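Local coordinates for tailspike protein (Siphovirus 9NA, PDB 3RIQ) that probably binds the lipopolysaccharide of Salmonella as the phage's receptor and, as an endorhamnosidase, cleaves its O-antigen chains, at residues G52-I57 against S76-I81; L69-L74 against L148-A153; Y168-C173 against I191-H196. One frame throughout, in Å; residues are numbered along the deposited sequence.

Contact 1 of 3, residues G52-I57 against S76-I81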
loop_
_atom_site.group_PDB
_atom_site.type_symbol
_atom_site.label_atom_id
_atom_site.label_comp_id
_atom_site.label_asym_id
_atom_site.label_seq_id
_atom_site.Cartn_x
_atom_site.Cartn_y
_atom_site.Cartn_z
ATOM N N GLY A 52 -8.898 -2.839 -42.791
ATOM C CA GLY A 52 -9.270 -1.671 -42.012
ATOM C C GLY A 52 -10.571 -1.815 -41.278
ATOM O O GLY A 52 -11.058 -0.849 -40.706
ATOM N N LYS A 53 -11.148 -3.013 -41.287
ATOM C CA LYS A 53 -12.475 -3.196 -40.678
ATOM C C LYS A 53 -12.403 -3.182 -39.154
ATOM O O LYS A 53 -11.414 -3.636 -38.543
ATOM C CB LYS A 53 -13.062 -4.518 -41.187
ATOM C CG LYS A 53 -13.380 -4.395 -42.695
ATOM C CD LYS A 53 -14.098 -5.578 -43.300
ATOM C CE LYS A 53 -13.199 -6.709 -43.450
ATOM N NZ LYS A 53 -13.630 -7.695 -44.529
ATOM N N VAL A 54 -13.467 -2.674 -38.546
ATOM C CA VAL A 54 -13.603 -2.593 -37.085
ATOM C C VAL A 54 -14.313 -3.871 -36.632
ATOM O O VAL A 54 -15.562 -3.951 -36.623
ATOM C CB VAL A 54 -14.332 -1.300 -36.632
ATOM C CG1 VAL A 54 -14.302 -1.208 -35.112
ATOM C CG2 VAL A 54 -13.699 -0.071 -37.291
ATOM N N LEU A 55 -13.515 -4.888 -36.307
ATOM C CA LEU A 55 -14.075 -6.223 -36.072
ATOM C C LEU A 55 -14.127 -6.617 -34.626
ATOM O O LEU A 55 -13.312 -6.176 -33.816
ATOM C CB LEU A 55 -13.276 -7.277 -36.858
ATOM C CG LEU A 55 -13.289 -7.112 -38.383
ATOM C CD1 LEU A 55 -12.397 -8.157 -39.020
ATOM C CD2 LEU A 55 -14.729 -7.170 -38.984
ATOM N N THR A 56 -15.126 -7.433 -34.299
ATOM C CA THR A 56 -15.138 -8.181 -33.050
ATOM C C THR A 56 -14.678 -9.579 -33.384
ATOM O O THR A 56 -15.373 -10.289 -34.120
ATOM C CB THR A 56 -16.568 -8.222 -32.503
ATOM O OG1 THR A 56 -17.063 -6.882 -32.380
ATOM C CG2 THR A 56 -16.604 -8.919 -31.129
ATOM N N ILE A 57 -13.489 -9.972 -32.915
ATOM C CA ILE A 57 -12.945 -11.311 -33.239
ATOM C C ILE A 57 -13.167 -12.201 -32.013
ATOM O O ILE A 57 -12.464 -12.068 -30.986
ATOM C CB ILE A 57 -11.463 -11.260 -33.665
ATOM C CG1 ILE A 57 -11.328 -10.344 -34.881
ATOM C CG2 ILE A 57 -10.962 -12.685 -33.970
ATOM C CD1 ILE A 57 -9.934 -10.130 -35.399
ATOM N N SER A 76 -8.976 0.406 -36.220
ATOM C CA SER A 76 -9.015 1.023 -34.881
ATOM C C SER A 76 -10.380 0.837 -34.213
ATOM O O SER A 76 -11.432 1.028 -34.857
ATOM C CB SER A 76 -8.659 2.512 -34.967
ATOM O OG SER A 76 -7.379 2.626 -35.561
ATOM N N GLY A 77 -10.359 0.411 -32.937
ATOM C CA GLY A 77 -11.598 0.131 -32.225
ATOM C C GLY A 77 -11.998 -1.343 -32.230
ATOM O O GLY A 77 -13.009 -1.703 -31.609
ATOM N N SER A 78 -11.250 -2.197 -32.943
ATOM C CA SER A 78 -11.493 -3.656 -32.913
ATOM C C SER A 78 -11.242 -4.235 -31.513
ATOM O O SER A 78 -10.530 -3.636 -30.669
ATOM C CB SER A 78 -10.578 -4.403 -33.903
ATOM O OG SER A 78 -10.911 -4.005 -35.236
ATOM N N LYS A 79 -11.871 -5.378 -31.262
ATOM C CA LYS A 79 -11.662 -6.119 -30.028
ATOM C C LYS A 79 -11.403 -7.580 -30.346
ATOM O O LYS A 79 -12.071 -8.131 -31.238
ATOM C CB LYS A 79 -12.876 -5.992 -29.092
ATOM C CG LYS A 79 -12.671 -6.592 -27.697
ATOM C CD LYS A 79 -13.921 -6.389 -26.832
ATOM C CE LYS A 79 -14.049 -4.926 -26.357
ATOM N NZ LYS A 79 -15.380 -4.637 -25.667
ATOM N N VAL A 80 -10.457 -8.195 -29.636
ATOM C CA VAL A 80 -10.102 -9.595 -29.843
ATOM C C VAL A 80 -10.354 -10.324 -28.526
ATOM O O VAL A 80 -9.740 -10.007 -27.470
ATOM C CB VAL A 80 -8.616 -9.733 -30.312
ATOM C CG1 VAL A 80 -8.286 -11.199 -30.630
ATOM C CG2 VAL A 80 -8.361 -8.857 -31.555
ATOM N N ILE A 81 -11.293 -11.267 -28.562
ATOM C CA ILE A 81 -11.859 -11.845 -27.334
ATOM C C ILE A 81 -11.362 -13.275 -27.136
ATOM O O ILE A 81 -11.621 -14.172 -27.956
ATOM C CB ILE A 81 -13.403 -11.840 -27.411
ATOM C CG1 ILE A 81 -13.896 -10.407 -27.698
ATOM C CG2 ILE A 81 -14.022 -12.392 -26.136
ATOM C CD1 ILE A 81 -15.394 -10.303 -27.878
#
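Two successive turns of the right-handed parallel beta-helix meet here, where V54, L55, T56 and I57 of one coil run beside S78, K79, V80 and I81 of the next. Pairing begins with a side chain: S78 has its OG anti to its own carbonyl carbon (chi1 -65°), and this hydroxyl accepts the N-H of L55 at 3.0 Å between L55 N and S78 OG while also bonding to the carbonyl of G75. From there the backbones take over. K79 N donates to L55 O, I57 N to K79 O at 2.9 Å, and I81 N to I57 O at 2.8 Å, the last two nearly straight. V54 lays CG2 against S76 O (3.5 Å) and CG1 against the backbone of G77. On the face that carries T56, its CG2 meets CD1 of I81 at 3.7 Å; on the other, I57 CD1 and V80 CG2 touch loosely at 4.3 Å, beside W71. The T56 hydroxyl and V54 O both bond K60 NZ of a second subunit, and K79 packs on I81 of that same subunit. Backbone bonds thus join the coils within the chain, while the T56 face contributes polar and apolar contacts to the trimer interface.

Contact 2 of 3, residues L69-L74 against L148-A153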
loop_
_atom_site.group_PDB
_atom_site.type_symbol
_atom_site.label_atom_id
_atom_site.label_comp_id
_atom_site.label_asym_id
_atom_site.label_seq_id
_atom_site.Cartn_x
_atom_site.Cartn_y
_atom_site.Cartn_z
ATOM N N LEU A 69 2.060 -15.722 -36.887
ATOM C CA LEU A 69 0.818 -15.416 -37.632
ATOM C C LEU A 69 0.673 -13.875 -37.606
ATOM O O LEU A 69 0.524 -13.275 -36.527
ATOM C CB LEU A 69 -0.367 -16.113 -36.942
ATOM C CG LEU A 69 -1.782 -15.787 -37.468
ATOM C CD1 LEU A 69 -1.912 -16.129 -38.987
ATOM C CD2 LEU A 69 -2.807 -16.604 -36.669
ATOM N N ASN A 70 0.744 -13.229 -38.770
ATOM C CA ASN A 70 0.647 -11.740 -38.877
ATOM C C ASN A 70 -0.780 -11.281 -39.087
ATOM O O ASN A 70 -1.497 -11.788 -39.979
ATOM C CB ASN A 70 1.483 -11.245 -40.071
ATOM C CG ASN A 70 2.935 -11.610 -39.959
ATOM O OD1 ASN A 70 3.428 -12.568 -40.599
ATOM N ND2 ASN A 70 3.649 -10.847 -39.172
ATOM N N TRP A 71 -1.205 -10.308 -38.282
ATOM C CA TRP A 71 -2.507 -9.661 -38.437
ATOM C C TRP A 71 -2.289 -8.218 -38.846
ATOM O O TRP A 71 -1.742 -7.399 -38.069
ATOM C CB TRP A 71 -3.303 -9.744 -37.141
ATOM C CG TRP A 71 -3.958 -11.089 -36.895
ATOM C CD1 TRP A 71 -3.746 -12.290 -37.573
ATOM C CD2 TRP A 71 -4.943 -11.356 -35.906
ATOM N NE1 TRP A 71 -4.570 -13.270 -37.035
ATOM C CE2 TRP A 71 -5.303 -12.724 -36.013
ATOM C CE3 TRP A 71 -5.564 -10.562 -34.909
ATOM C CZ2 TRP A 71 -6.250 -13.333 -35.134
ATOM C CZ3 TRP A 71 -6.501 -11.154 -34.069
ATOM C CH2 TRP A 71 -6.840 -12.535 -34.186
ATOM N N ASN A 72 -2.739 -7.902 -40.062
ATOM C CA ASN A 72 -2.459 -6.598 -40.703
ATOM C C ASN A 72 -3.757 -5.853 -40.965
ATOM O O ASN A 72 -4.802 -6.466 -41.172
ATOM C CB ASN A 72 -1.740 -6.832 -42.036
ATOM C CG ASN A 72 -0.463 -7.602 -41.862
ATOM O OD1 ASN A 72 -0.102 -8.468 -42.677
ATOM N ND2 ASN A 72 0.256 -7.276 -40.833
ATOM N N ASN A 73 -3.690 -4.533 -40.933
ATOM C CA ASN A 73 -4.838 -3.663 -41.215
ATOM C C ASN A 73 -6.071 -3.943 -40.363
ATOM O O ASN A 73 -7.191 -3.837 -40.830
ATOM C CB ASN A 73 -5.197 -3.716 -42.712
ATOM C CG ASN A 73 -4.021 -3.342 -43.579
ATOM O OD1 ASN A 73 -3.340 -2.346 -43.322
ATOM N ND2 ASN A 73 -3.797 -4.099 -44.634
ATOM N N LEU A 74 -5.868 -4.238 -39.094
ATOM C CA LEU A 74 -7.008 -4.398 -38.219
ATOM C C LEU A 74 -7.484 -3.021 -37.848
ATOM O O LEU A 74 -6.672 -2.191 -37.435
ATOM C CB LEU A 74 -6.578 -5.196 -36.953
ATOM C CG LEU A 74 -7.697 -5.563 -35.982
ATOM C CD1 LEU A 74 -8.796 -6.373 -36.721
ATOM C CD2 LEU A 74 -7.134 -6.396 -34.775
ATOM N N LEU A 148 1.513 -14.425 -32.218
ATOM C CA LEU A 148 0.639 -13.529 -32.991
ATOM C C LEU A 148 1.372 -12.202 -33.095
ATOM O O LEU A 148 1.721 -11.613 -32.072
ATOM C CB LEU A 148 -0.698 -13.316 -32.233
ATOM C CG LEU A 148 -1.770 -12.596 -33.104
ATOM C CD1 LEU A 148 -2.214 -13.485 -34.293
ATOM C CD2 LEU A 148 -2.943 -12.156 -32.227
ATOM N N ARG A 149 1.568 -11.707 -34.319
ATOM C CA ARG A 149 2.171 -10.397 -34.534
ATOM C C ARG A 149 1.111 -9.489 -35.133
ATOM O O ARG A 149 0.669 -9.703 -36.285
ATOM C CB ARG A 149 3.381 -10.498 -35.457
ATOM C CG ARG A 149 4.171 -9.186 -35.558
ATOM C CD ARG A 149 5.365 -9.298 -36.473
ATOM N NE ARG A 149 6.369 -8.300 -36.082
ATOM C CZ ARG A 149 7.617 -8.285 -36.537
ATOM N NH1 ARG A 149 7.984 -9.156 -37.488
ATOM N NH2 ARG A 149 8.491 -7.391 -36.064
ATOM N N VAL A 150 0.687 -8.491 -34.355
ATOM C CA VAL A 150 -0.308 -7.501 -34.799
ATOM C C VAL A 150 0.490 -6.283 -35.266
ATOM O O VAL A 150 1.218 -5.684 -34.462
ATOM C CB VAL A 150 -1.273 -7.149 -33.663
ATOM C CG1 VAL A 150 -2.187 -5.997 -34.054
ATOM C CG2 VAL A 150 -2.070 -8.374 -33.235
ATOM N N ASN A 151 0.381 -5.944 -36.557
ATOM C CA ASN A 151 1.215 -4.890 -37.131
ATOM C C ASN A 151 0.451 -3.596 -37.373
ATOM O O ASN A 151 -0.622 -3.603 -38.000
ATOM C CB ASN A 151 1.761 -5.389 -38.473
ATOM C CG ASN A 151 2.658 -6.640 -38.336
ATOM O OD1 ASN A 151 2.432 -7.696 -38.990
ATOM N ND2 ASN A 151 3.654 -6.527 -37.516
ATOM N N SER A 152 1.011 -2.491 -36.891
ATOM C CA SER A 152 0.522 -1.133 -37.167
ATOM C C SER A 152 -0.985 -1.018 -36.944
ATOM O O SER A 152 -1.725 -0.617 -37.844
ATOM C CB SER A 152 0.901 -0.714 -38.589
ATOM O OG SER A 152 2.309 -0.618 -38.667
ATOM N N ALA A 153 -1.428 -1.390 -35.743
ATOM C CA ALA A 153 -2.820 -1.198 -35.336
ATOM C C ALA A 153 -2.882 -0.220 -34.175
ATOM O O ALA A 153 -1.963 -0.201 -33.334
ATOM C CB ALA A 153 -3.459 -2.554 -34.960
HETATM O O HOH W 1 6.346 -10.847 -39.129
HETATM O O HOH W 2 -3.219 -4.854 -37.714
HETATM O O HOH W 3 -1.226 -3.144 -40.607
HETATM O O HOH W 4 -4.238 -1.526 -38.839
#
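Strands 69-72 and 148-151 run parallel, their axes 4.7 Å apart at closest and inclined by 22°, with L69, N70 and W71 level with L148, R149 and V150. Three backbone bonds hold this register: R149 N to L69 O, W71 N to R149 O at 2.8 Å, and N151 N to W71 O. Where the strands end, water joins the two backbones: one molecule accepts from L74 N and donates to both W71 O and N151 O, and another accepts from N73 N and donates to N151 O. On the inward face L148 sets CD1 over the five-membered ring of W71, 3.6 Å from the centroid and 9° off the normal, a CH-pi contact; the same methyl reaches L69 CG at 3.9 Å. On the opposite face the amides of N70 and N72 converge on N151 OD1. N72 ND2 donates to it at 2.9 Å through a bent bond, in the carbonyl plane and on a lone pair, with the two amides 24° apart; N70 ND2 adds a weak bond of 3.4 Å to that N151 OD1. A further water accepts from N70 ND2 and R149 NH1, while R149 itself reaches on to T171 and E194 of the next coil. The bond from N72, more than the weak one from N70, probably restrains the orientation of the N151 amide, so that side chains as well as backbones join the two coils.

Contact 3 of 3, residues Y168-C173 against I191-H196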
loop_
_atom_site.group_PDB
_atom_site.type_symbol
_atom_site.label_atom_id
_atom_site.label_comp_id
_atom_site.label_asym_id
_atom_site.label_seq_id
_atom_site.Cartn_x
_atom_site.Cartn_y
_atom_site.Cartn_z
ATOM N N TYR A 168 2.283 -12.810 -27.735
ATOM C CA TYR A 168 1.679 -11.731 -28.499
ATOM C C TYR A 168 2.697 -10.636 -28.703
ATOM O O TYR A 168 3.276 -10.095 -27.732
ATOM C CB TYR A 168 0.433 -11.158 -27.784
ATOM C CG TYR A 168 -0.642 -12.219 -27.642
ATOM C CD1 TYR A 168 -1.677 -12.328 -28.577
ATOM C CD2 TYR A 168 -0.609 -13.136 -26.578
ATOM C CE1 TYR A 168 -2.637 -13.322 -28.455
ATOM C CE2 TYR A 168 -1.557 -14.131 -26.454
ATOM C CZ TYR A 168 -2.564 -14.232 -27.400
ATOM O OH TYR A 168 -3.529 -15.201 -27.269
ATOM N N LEU A 169 2.886 -10.283 -29.977
ATOM C CA LEU A 169 3.857 -9.228 -30.371
ATOM C C LEU A 169 3.094 -8.106 -31.088
ATOM O O LEU A 169 2.481 -8.361 -32.136
ATOM C CB LEU A 169 4.940 -9.845 -31.257
ATOM C CG LEU A 169 5.900 -8.879 -31.970
ATOM C CD1 LEU A 169 6.719 -8.131 -30.961
ATOM C CD2 LEU A 169 6.791 -9.718 -32.826
ATOM N N PHE A 170 3.152 -6.891 -30.559
ATOM C CA PHE A 170 2.484 -5.733 -31.166
ATOM C C PHE A 170 3.581 -4.855 -31.727
ATOM O O PHE A 170 4.412 -4.309 -30.961
ATOM C CB PHE A 170 1.654 -4.976 -30.108
ATOM C CG PHE A 170 0.519 -5.783 -29.592
ATOM C CD1 PHE A 170 -0.691 -5.787 -30.285
ATOM C CD2 PHE A 170 0.649 -6.560 -28.433
ATOM C CE1 PHE A 170 -1.795 -6.565 -29.825
ATOM C CE2 PHE A 170 -0.438 -7.331 -27.964
ATOM C CZ PHE A 170 -1.645 -7.362 -28.679
ATOM N N THR A 171 3.576 -4.715 -33.046
ATOM C CA THR A 171 4.631 -3.974 -33.779
ATOM C C THR A 171 4.074 -2.657 -34.289
ATOM O O THR A 171 3.122 -2.665 -35.063
ATOM C CB THR A 171 5.201 -4.835 -34.918
ATOM O OG1 THR A 171 5.797 -6.005 -34.338
ATOM C CG2 THR A 171 6.275 -4.082 -35.748
ATOM N N LEU A 172 4.684 -1.539 -33.880
ATOM C CA LEU A 172 4.236 -0.182 -34.300
ATOM C C LEU A 172 2.755 0.071 -33.963
ATOM O O LEU A 172 2.001 0.668 -34.771
ATOM C CB LEU A 172 4.522 0.126 -35.796
ATOM C CG LEU A 172 6.010 0.224 -36.178
ATOM C CD1 LEU A 172 6.119 0.495 -37.691
ATOM C CD2 LEU A 172 6.698 1.357 -35.418
ATOM N N CYS A 173 2.337 -0.389 -32.780
ATOM C CA CYS A 173 0.987 -0.187 -32.327
ATOM C C CYS A 173 0.917 0.904 -31.279
ATOM O O CYS A 173 1.919 1.198 -30.599
ATOM C CB CYS A 173 0.409 -1.491 -31.727
ATOM S SG CYS A 173 0.173 -2.826 -32.987
ATOM N N ILE A 191 3.962 -10.577 -23.585
ATOM C CA ILE A 191 3.382 -9.512 -24.386
ATOM C C ILE A 191 4.476 -8.518 -24.667
ATOM O O ILE A 191 5.128 -8.038 -23.715
ATOM C CB ILE A 191 2.259 -8.766 -23.611
ATOM C CG1 ILE A 191 1.130 -9.715 -23.157
ATOM C CG2 ILE A 191 1.724 -7.592 -24.467
ATOM C CD1 ILE A 191 0.360 -10.289 -24.174
ATOM N N THR A 192 4.679 -8.161 -25.929
ATOM C CA THR A 192 5.725 -7.196 -26.278
ATOM C C THR A 192 5.146 -6.052 -27.075
ATOM O O THR A 192 4.417 -6.284 -28.042
ATOM C CB THR A 192 6.827 -7.862 -27.164
ATOM O OG1 THR A 192 7.410 -8.973 -26.494
ATOM C CG2 THR A 192 7.925 -6.852 -27.569
ATOM N N PHE A 193 5.499 -4.816 -26.705
ATOM C CA PHE A 193 5.124 -3.633 -27.495
ATOM C C PHE A 193 6.389 -3.131 -28.174
ATOM O O PHE A 193 7.275 -2.530 -27.524
ATOM C CB PHE A 193 4.460 -2.566 -26.624
ATOM C CG PHE A 193 3.266 -3.073 -25.883
ATOM C CD1 PHE A 193 2.089 -3.373 -26.585
ATOM C CD2 PHE A 193 3.312 -3.266 -24.489
ATOM C CE1 PHE A 193 0.957 -3.855 -25.932
ATOM C CE2 PHE A 193 2.157 -3.734 -23.812
ATOM C CZ PHE A 193 0.993 -4.023 -24.542
ATOM N N GLU A 194 6.526 -3.458 -29.468
ATOM C CA GLU A 194 7.773 -3.248 -30.216
ATOM C C GLU A 194 7.634 -2.034 -31.128
ATOM O O GLU A 194 6.979 -2.137 -32.175
ATOM C CB GLU A 194 8.032 -4.502 -31.057
ATOM C CG GLU A 194 9.294 -4.460 -31.891
ATOM C CD GLU A 194 9.361 -5.628 -32.843
ATOM O OE1 GLU A 194 8.384 -5.930 -33.499
ATOM O OE2 GLU A 194 10.403 -6.270 -32.948
ATOM N N ASN A 195 8.228 -0.890 -30.744
ATOM C CA ASN A 195 8.043 0.362 -31.504
ATOM C C ASN A 195 9.326 1.003 -32.030
ATOM O O ASN A 195 9.331 2.162 -32.401
ATOM C CB ASN A 195 7.212 1.379 -30.692
ATOM C CG ASN A 195 5.787 0.898 -30.443
ATOM O OD1 ASN A 195 5.563 0.047 -29.604
ATOM N ND2 ASN A 195 4.849 1.398 -31.199
ATOM N N HIS A 196 10.412 0.246 -32.128
ATOM C CA HIS A 196 11.662 0.872 -32.558
ATOM C C HIS A 196 11.827 1.042 -34.080
ATOM O O HIS A 196 12.810 1.622 -34.500
ATOM C CB HIS A 196 12.857 0.074 -32.050
ATOM C CG HIS A 196 12.947 -1.265 -32.706
ATOM N ND1 HIS A 196 11.977 -2.230 -32.536
ATOM C CD2 HIS A 196 13.849 -1.775 -33.574
ATOM C CE1 HIS A 196 12.286 -3.284 -33.269
ATOM N NE2 HIS A 196 13.427 -3.037 -33.902
HETATM O O HOH W 5 5.735 -11.117 -27.054
HETATM O O HOH W 6 3.606 -1.756 -30.558
#
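Backbone hydrogen bonds between Y168-C173 and I191-H196 pair adjacent coils of the right-handed parallel beta-helix. T192 N donates to Y168 O, F170 N to T192 O, and E194 N to F170 O at 2.7 Å; L172 N then continues the series to E194 O just beyond the strand end. Apolar contacts fill the face carrying the aromatic residues. The F170 and F193 side chains lie side by side and point the same way, their planes 26° apart but slid so far that the rings barely overlap; F170 CD2 and F193 CE1 approach to 3.7 Å. I191 reaches its neighbours with two branches, CD1 against Y168 CB at 3.7 Å and CG2 at the edge of the F170 ring, near CE2. F158 adds an edge-to-face contact to F170, and F222 meets the F193 ring, extending the aromatic core. The other face is mixed, with L169 beside T192, T171 and E194. E194, its CG anti to the backbone N (chi1 -180°) and its chain extended beyond, brings OE1 to T171 OG1, which donates at 2.7 Å. L169 CD1 lies 3.7 Å from the same E194 OE1. From the preceding coil R149 bonds T171 OG1 through NE and forms a salt bridge from NH2 to E194 OE1. Water bridges Y168 O to T192 OG1, and another links F170 O, C173 N and N195 OD1. At the turn, N195 ND2 donates to C173 O at 3.0 Å, with that oxygen 13° out of the N195 amide plane.

From the N terminus, the chain leaves 52-57, makes strand 67-72 and returns at 76-81, where contact 1 closes a short loop. Residues 69-74 lie within that loop but pair with 148-153, so contacts 1 and 2 cross; contact 2 closes a longer excursion that includes helices 107-112 and 137-140. Contact 3 follows in series, closing the loop from 168-173 to 191-196. W71 touches I57 and V80, connecting contacts 1 and 2 inside the coil. Strands 146-151 and 166-171 are direct neighbours, joining contacts 2 and 3 by backbone bonds, whereas contacts 1 and 3 do not touch, their centres about 17 Å apart. Together the three tie successive N-terminal coils of the beta-helix.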